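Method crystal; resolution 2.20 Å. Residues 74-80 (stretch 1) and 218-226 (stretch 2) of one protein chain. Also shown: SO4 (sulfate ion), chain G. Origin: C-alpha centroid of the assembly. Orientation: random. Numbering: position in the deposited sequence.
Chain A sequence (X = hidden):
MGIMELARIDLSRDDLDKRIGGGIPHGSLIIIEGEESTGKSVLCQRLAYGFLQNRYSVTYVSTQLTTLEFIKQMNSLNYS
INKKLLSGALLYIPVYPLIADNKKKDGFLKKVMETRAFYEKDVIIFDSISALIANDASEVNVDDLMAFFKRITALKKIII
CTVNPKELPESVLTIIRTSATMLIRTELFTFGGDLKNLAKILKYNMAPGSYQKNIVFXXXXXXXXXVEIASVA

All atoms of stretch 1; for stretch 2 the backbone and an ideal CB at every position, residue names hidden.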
# COMPACT_ATOMS: atom_id res chain seq x y z
N MSE A 74 15.73 9.02 -10.44
CA MSE A 74 14.83 8.34 -9.53
C MSE A 74 15.52 7.14 -8.88
O MSE A 74 15.45 6.94 -7.67
CB MSE A 74 13.54 7.90 -10.19
CG MSE A 74 12.82 9.11 -10.67
SE MSE A 74 12.05 10.19 -9.23
CE MSE A 74 10.37 9.22 -8.98
N ASN A 75 16.24 6.35 -9.63
CA ASN A 75 16.91 5.22 -9.04
C ASN A 75 17.97 5.65 -8.01
O ASN A 75 18.19 4.98 -6.99
CB ASN A 75 17.58 4.39 -10.14
CG ASN A 75 18.30 3.21 -9.57
OD1 ASN A 75 19.52 3.19 -9.53
ND2 ASN A 75 17.56 2.22 -9.16
N SER A 76 18.62 6.78 -8.28
CA SER A 76 19.71 7.27 -7.44
C SER A 76 19.16 7.66 -6.06
O SER A 76 19.85 7.54 -5.09
CB SER A 76 20.40 8.48 -8.05
OG SER A 76 19.54 9.63 -8.01
N LEU A 77 17.91 8.10 -6.02
CA LEU A 77 17.21 8.40 -4.79
C LEU A 77 16.46 7.21 -4.19
O LEU A 77 15.81 7.33 -3.12
CB LEU A 77 16.20 9.52 -5.06
CG LEU A 77 16.86 10.78 -5.59
CD1 LEU A 77 15.85 11.84 -5.92
CD2 LEU A 77 17.89 11.36 -4.65
N ASN A 78 16.56 6.05 -4.81
CA ASN A 78 15.78 4.95 -4.35
C ASN A 78 14.30 5.23 -4.37
O ASN A 78 13.56 4.79 -3.50
CB ASN A 78 16.21 4.58 -2.94
CG ASN A 78 16.30 3.10 -2.78
OD1 ASN A 78 17.40 2.46 -2.95
ND2 ASN A 78 15.14 2.50 -2.64
N TYR A 79 13.87 5.94 -5.41
CA TYR A 79 12.49 6.13 -5.69
C TYR A 79 12.25 5.48 -7.03
O TYR A 79 11.65 6.12 -7.91
CB TYR A 79 12.15 7.63 -5.87
CG TYR A 79 12.23 8.51 -4.68
CD1 TYR A 79 12.03 8.02 -3.38
CD2 TYR A 79 12.55 9.86 -4.82
CE1 TYR A 79 12.08 8.84 -2.29
CE2 TYR A 79 12.66 10.69 -3.71
CZ TYR A 79 12.41 10.17 -2.45
OH TYR A 79 12.53 10.97 -1.34
N SER A 80 12.63 4.23 -7.21
CA SER A 80 12.61 3.70 -8.55
C SER A 80 11.16 3.51 -9.08
O SER A 80 10.24 3.11 -8.38
CB SER A 80 13.52 2.47 -8.66
OG SER A 80 12.82 1.31 -8.24
N UNK A 218 18.08 17.28 3.55
CA UNK A 218 19.21 17.10 2.66
C UNK A 218 18.84 15.95 1.72
O UNK A 218 17.95 15.14 1.98
CB UNK A 218 20.50 16.82 3.43
N UNK A 219 19.46 15.94 0.57
CA UNK A 219 19.20 14.91 -0.41
C UNK A 219 20.28 13.86 -0.21
O UNK A 219 21.45 14.17 -0.33
CB UNK A 219 19.19 15.46 -1.84
N UNK A 220 19.88 12.63 0.10
CA UNK A 220 20.85 11.58 0.42
C UNK A 220 20.77 10.46 -0.60
O UNK A 220 19.65 10.02 -0.98
CB UNK A 220 20.61 11.03 1.83
N UNK A 221 21.95 10.01 -1.09
CA UNK A 221 22.02 8.86 -2.01
C UNK A 221 21.21 7.66 -1.48
O UNK A 221 21.35 7.31 -0.29
CB UNK A 221 23.48 8.45 -2.22
N UNK A 222 20.34 7.09 -2.34
CA UNK A 222 19.58 5.85 -2.05
C UNK A 222 18.58 5.96 -0.88
O UNK A 222 18.14 4.93 -0.30
CB UNK A 222 20.57 4.72 -1.74
N UNK A 223 18.25 7.21 -0.54
CA UNK A 223 17.19 7.53 0.41
C UNK A 223 16.26 8.57 -0.24
O UNK A 223 15.04 8.39 -0.31
CB UNK A 223 17.77 8.05 1.73
N UNK A 224 16.87 9.63 -0.76
CA UNK A 224 16.13 10.74 -1.32
C UNK A 224 16.17 11.78 -0.24
O UNK A 224 17.22 12.05 0.36
CB UNK A 224 14.70 10.37 -1.73
N UNK A 225 15.02 12.40 -0.04
CA UNK A 225 14.84 13.41 0.94
C UNK A 225 15.03 12.74 2.32
O UNK A 225 14.28 11.84 2.68
CB UNK A 225 13.47 14.08 0.80
N UNK A 226 16.04 13.21 3.05
CA UNK A 226 16.18 12.92 4.48
C UNK A 226 15.70 14.18 5.19
O UNK A 226 16.36 15.20 5.14
CB UNK A 226 17.61 12.55 4.87
S SO4 G . 10.91 -1.06 -10.05
O1 SO4 G . 11.52 0.25 -10.03
O2 SO4 G . 10.73 -1.50 -8.69
O3 SO4 G . 11.76 -1.98 -10.78
O4 SO4 G . 9.57 -1.11 -10.54

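Position 218 lies on an extended strand, and its ideal CB has nothing of stretch 1 within 5.5 Å. Many side chains would do. The residue is R218, which reaches the side chain at 220.

Position 219 is also extended, and its CB points sideways, 5.1 Å from L77 CD2. A modest apolar side chain would suit, such as valine, isoleucine or leucine; threonine could also fit, with its methyl toward L77. It is V219. With chi1 in t, its CG1 packs against L77 CD2 at 3.7 Å.

At 220 the CA-to-CB bond points away, so many side chains would do. It is E220, whose OE2 forms a salt bridge with R218 NE at 3.2 Å. E220 N donates to the O of 224 at 2.7 Å, and E220 O accepts from the N of 224 at 2.8 Å. The ends of two strands, 218-220 and 224-226, are thus held together around the turn between them.

Position 221 points away, with phi -50 and psi 130. These angles admit proline but do not demand it. It is P221, with a C-gamma exo ring.

Position 222 has positive phi (64/18), which favours glycine, asparagine or aspartate but does not exclude others. Its N donates to S76 O at 2.8 Å, which any residue but proline can supply. The CB starts away from stretch 1, yet lies 4.1 Å from N78 OD1. The carbonyl oxygens of N75 and S76 are also near, so a long donor that folds back would fit. It is K222. Its NZ donates to N78 OD1 at a short 2.5 Å and lies 3.6 Å from N75 O.

Position 223 points away, with its CB 5.3 Å from L77 O. Many side chains would suit. It is I223. Its backbone O lies 3.1 Å from L77 O; both are acceptors, so this is no hydrogen bond.

Position 224 points toward stretch 1. An ideal CB would sit 2.3 Å from Y79 OH, a clash. Phi/psi of 101/-137 would also jam it against the preceding carbonyl O. Both call for glycine, and it is G224.

At 225 the CB points sideways, 3.9 Å from Y79 OH. The ring edge of Y79 lies nearby, so isoleucine, leucine or valine would suit. It is I225. Its N donates to Y79 OH at 3.2 Å. CD1 of I225 lies at the ring edge, 3.3 Å from Y79 OH and 4.1 Å from Y79 CE2. A water also links Y79 OH to I225 O.

Position 226 has no stretch 1 atom near its CB, so the choice is open. It is A226, paired through its backbone with R218.

Stretch 2, residues 218-226: RVEPKIGIA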
# COMPACT_ATOMS: atom_id res chain seq x y z
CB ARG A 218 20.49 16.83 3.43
CG ARG A 218 20.49 15.53 4.21
CD ARG A 218 21.44 15.52 5.41
NE ARG A 218 20.91 14.64 6.47
CZ ARG A 218 19.85 14.93 7.25
NH1 ARG A 218 19.44 14.08 8.19
NH2 ARG A 218 19.20 16.08 7.10
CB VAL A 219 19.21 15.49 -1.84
CG1 VAL A 219 19.00 14.39 -2.87
CG2 VAL A 219 18.14 16.59 -1.99
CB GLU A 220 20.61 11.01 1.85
CG GLU A 220 20.87 11.96 3.02
CD GLU A 220 22.31 12.30 3.28
OE1 GLU A 220 23.19 11.91 2.48
OE2 GLU A 220 22.57 12.95 4.32
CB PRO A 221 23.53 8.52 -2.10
CG PRO A 221 24.25 9.71 -1.59
CD PRO A 221 23.28 10.60 -0.82
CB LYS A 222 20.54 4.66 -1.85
CG LYS A 222 21.53 4.44 -2.96
CD LYS A 222 20.85 4.23 -4.31
CE LYS A 222 20.57 2.74 -4.62
NZ LYS A 222 19.14 2.31 -4.77
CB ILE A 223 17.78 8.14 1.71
CG1 ILE A 223 18.65 7.11 2.43
CG2 ILE A 223 16.65 8.69 2.60
CD1 ILE A 223 19.42 7.67 3.61
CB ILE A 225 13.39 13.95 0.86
CG1 ILE A 225 13.17 14.85 -0.31
CG2 ILE A 225 13.00 14.80 2.04
CD1 ILE A 225 13.40 14.13 -1.58
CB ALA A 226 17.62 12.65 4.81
O HOH W 1 12.45 10.41 1.37
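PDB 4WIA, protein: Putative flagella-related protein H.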